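Local atomic coordinates of latent form of PPO4 Tyrosinase (Agaricus bisporus var. bisporus H97, PDB entry 4OUA), a protein that uses a pair of copper ions to hydroxylate monophenols and oxidise the resulting o-diphenols to reactive o-quinones, the first step of melanin synthesis. Residues L3-P8 with Y97-Q102. Numbering follows the deposited sequence.
Sequences LATVGP and YEQILQ. With NA (sodium ion), chain L.
The N-terminal loop 3-8 runs past one flank of helix 86-109 and comes nearest at Pro-8, whose CA is 4.3 Å from that of Gln-99, with an inverse gamma turn centred on Thr-5. Gln-99 carries the contact: CG anti to the backbone N (chi1 166°) and an extended chain beyond it send the amide off the helix and against the loop backbone. There Gln-99 OE1 accepts two bonds, from Val-6 N and from Gly-7 N, each 2.7 Å; the Gly-7 bond is nearly straight at 166°, the Val-6 one bent to 130°. Gln-99 NE2 donates to Ala-4 O at 3.1 Å, the acceptor lying in the amide plane, and these three bonds fix how the amide is turned. In this tyrosinase the helix belongs to the central di-copper domain and also carries the copper ligand His-90. Beside the amide, Leu-3 CD2 meets Ile-100 CD1 tip to tip at 3.7 Å. Farther along, Gln-102 OE1 lies 3.4 Å from Pro-8 CB and accepts from Thr-9 N. Glu-98 OE2 forms a salt bridge with Arg-15; a sodium ion is modelled on Glu-98 OE1 and Leu-347 O, but it sits implausibly close to Pro-8 CD and its placement is doubtful.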
loop_
_atom_site.group_PDB
_atom_site.type_symbol
_atom_site.label_atom_id
_atom_site.label_comp_id
_atom_site.label_asym_id
_atom_site.label_seq_id
_atom_site.Cartn_x
_atom_site.Cartn_y
_atom_site.Cartn_z
ATOM N N LEU B 3 -25.848 -4.528 8.130
ATOM C CA LEU B 3 -24.761 -5.466 8.386
ATOM C C LEU B 3 -23.613 -4.741 9.085
ATOM O O LEU B 3 -22.874 -3.982 8.461
ATOM C CB LEU B 3 -24.284 -6.107 7.078
ATOM C CG LEU B 3 -23.120 -7.088 7.189
ATOM C CD1 LEU B 3 -23.522 -8.267 8.061
ATOM C CD2 LEU B 3 -22.691 -7.556 5.808
ATOM N N ALA B 4 -23.479 -4.872 10.416
ATOM C CA ALA B 4 -22.470 -4.199 11.222
ATOM C C ALA B 4 -21.090 -4.825 11.056
ATOM O O ALA B 4 -20.940 -6.046 11.093
ATOM C CB ALA B 4 -22.877 -4.208 12.686
ATOM N N THR B 5 -20.088 -3.972 10.872
ATOM C CA THR B 5 -18.702 -4.413 10.774
ATOM C C THR B 5 -18.102 -4.648 12.157
ATOM O O THR B 5 -17.538 -3.735 12.760
ATOM C CB THR B 5 -17.844 -3.386 10.022
ATOM O OG1 THR B 5 -18.355 -3.219 8.694
ATOM C CG2 THR B 5 -16.394 -3.843 9.956
ATOM N N VAL B 6 -18.228 -5.873 12.655
ATOM C CA VAL B 6 -17.739 -6.209 13.989
ATOM C C VAL B 6 -16.443 -7.009 13.926
ATOM O O VAL B 6 -15.706 -7.093 14.910
ATOM C CB VAL B 6 -18.783 -7.013 14.786
ATOM C CG1 VAL B 6 -20.056 -6.198 14.962
ATOM C CG2 VAL B 6 -19.078 -8.331 14.089
ATOM N N GLY B 7 -16.169 -7.595 12.766
ATOM C CA GLY B 7 -14.956 -8.366 12.572
ATOM C C GLY B 7 -15.190 -9.857 12.704
ATOM O O GLY B 7 -16.316 -10.295 12.941
ATOM N N PRO B 8 -14.120 -10.650 12.552
ATOM C CA PRO B 8 -14.221 -12.111 12.629
ATOM C C PRO B 8 -14.470 -12.607 14.052
ATOM O O PRO B 8 -14.068 -11.948 15.013
ATOM C CB PRO B 8 -12.856 -12.580 12.118
ATOM C CG PRO B 8 -11.933 -11.459 12.448
ATOM C CD PRO B 8 -12.742 -10.201 12.290
ATOM N N TYR B 97 -14.475 -7.296 5.296
ATOM C CA TYR B 97 -14.175 -8.319 4.299
ATOM C C TYR B 97 -13.722 -9.595 4.995
ATOM O O TYR B 97 -14.203 -10.686 4.694
ATOM C CB TYR B 97 -13.103 -7.819 3.329
ATOM C CG TYR B 97 -12.709 -8.797 2.247
ATOM C CD1 TYR B 97 -13.430 -8.883 1.064
ATOM C CD2 TYR B 97 -11.600 -9.620 2.398
ATOM C CE1 TYR B 97 -13.066 -9.771 0.064
ATOM C CE2 TYR B 97 -11.227 -10.509 1.404
ATOM C CZ TYR B 97 -11.964 -10.580 0.239
ATOM O OH TYR B 97 -11.598 -11.464 -0.751
ATOM N N GLU B 98 -12.796 -9.441 5.935
ATOM C CA GLU B 98 -12.314 -10.550 6.747
ATOM C C GLU B 98 -13.465 -11.184 7.522
ATOM O O GLU B 98 -13.519 -12.401 7.694
ATOM C CB GLU B 98 -11.227 -10.060 7.706
ATOM C CG GLU B 98 -10.508 -11.152 8.471
ATOM C CD GLU B 98 -9.500 -10.592 9.455
ATOM O OE1 GLU B 98 -9.692 -9.445 9.917
ATOM O OE2 GLU B 98 -8.514 -11.295 9.764
ATOM N N GLN B 99 -14.387 -10.345 7.980
ATOM C CA GLN B 99 -15.560 -10.797 8.719
ATOM C C GLN B 99 -16.487 -11.638 7.848
ATOM O O GLN B 99 -16.960 -12.691 8.269
ATOM C CB GLN B 99 -16.321 -9.594 9.288
ATOM C CG GLN B 99 -17.727 -9.907 9.776
ATOM C CD GLN B 99 -18.499 -8.658 10.169
ATOM O OE1 GLN B 99 -17.952 -7.743 10.782
ATOM N NE2 GLN B 99 -19.775 -8.614 9.807
ATOM N N ILE B 100 -16.745 -11.167 6.632
ATOM C CA ILE B 100 -17.648 -11.859 5.719
ATOM C C ILE B 100 -17.000 -13.106 5.129
ATOM O O ILE B 100 -17.675 -14.097 4.856
ATOM C CB ILE B 100 -18.105 -10.940 4.575
ATOM C CG1 ILE B 100 -18.870 -9.744 5.138
ATOM C CG2 ILE B 100 -18.982 -11.702 3.599
ATOM C CD1 ILE B 100 -20.060 -10.136 5.985
ATOM N N LEU B 101 -15.687 -13.053 4.938
ATOM C CA LEU B 101 -14.952 -14.190 4.404
ATOM C C LEU B 101 -14.927 -15.341 5.406
ATOM O O LEU B 101 -15.018 -16.505 5.021
ATOM C CB LEU B 101 -13.527 -13.784 4.030
ATOM C CG LEU B 101 -12.736 -14.806 3.210
ATOM C CD1 LEU B 101 -13.468 -15.130 1.917
ATOM C CD2 LEU B 101 -11.334 -14.297 2.919
ATOM N N GLN B 102 -14.804 -15.013 6.689
ATOM C CA GLN B 102 -14.787 -16.033 7.733
ATOM C C GLN B 102 -16.150 -16.701 7.859
ATOM O O GLN B 102 -16.243 -17.917 8.029
ATOM C CB GLN B 102 -14.379 -15.437 9.081
ATOM C CG GLN B 102 -14.231 -16.483 10.178
ATOM C CD GLN B 102 -14.392 -15.909 11.573
ATOM O OE1 GLN B 102 -15.201 -15.007 11.799
ATOM N NE2 GLN B 102 -13.623 -16.433 12.521
HETATM NA NA NA L . -11.119 -8.610 11.793
#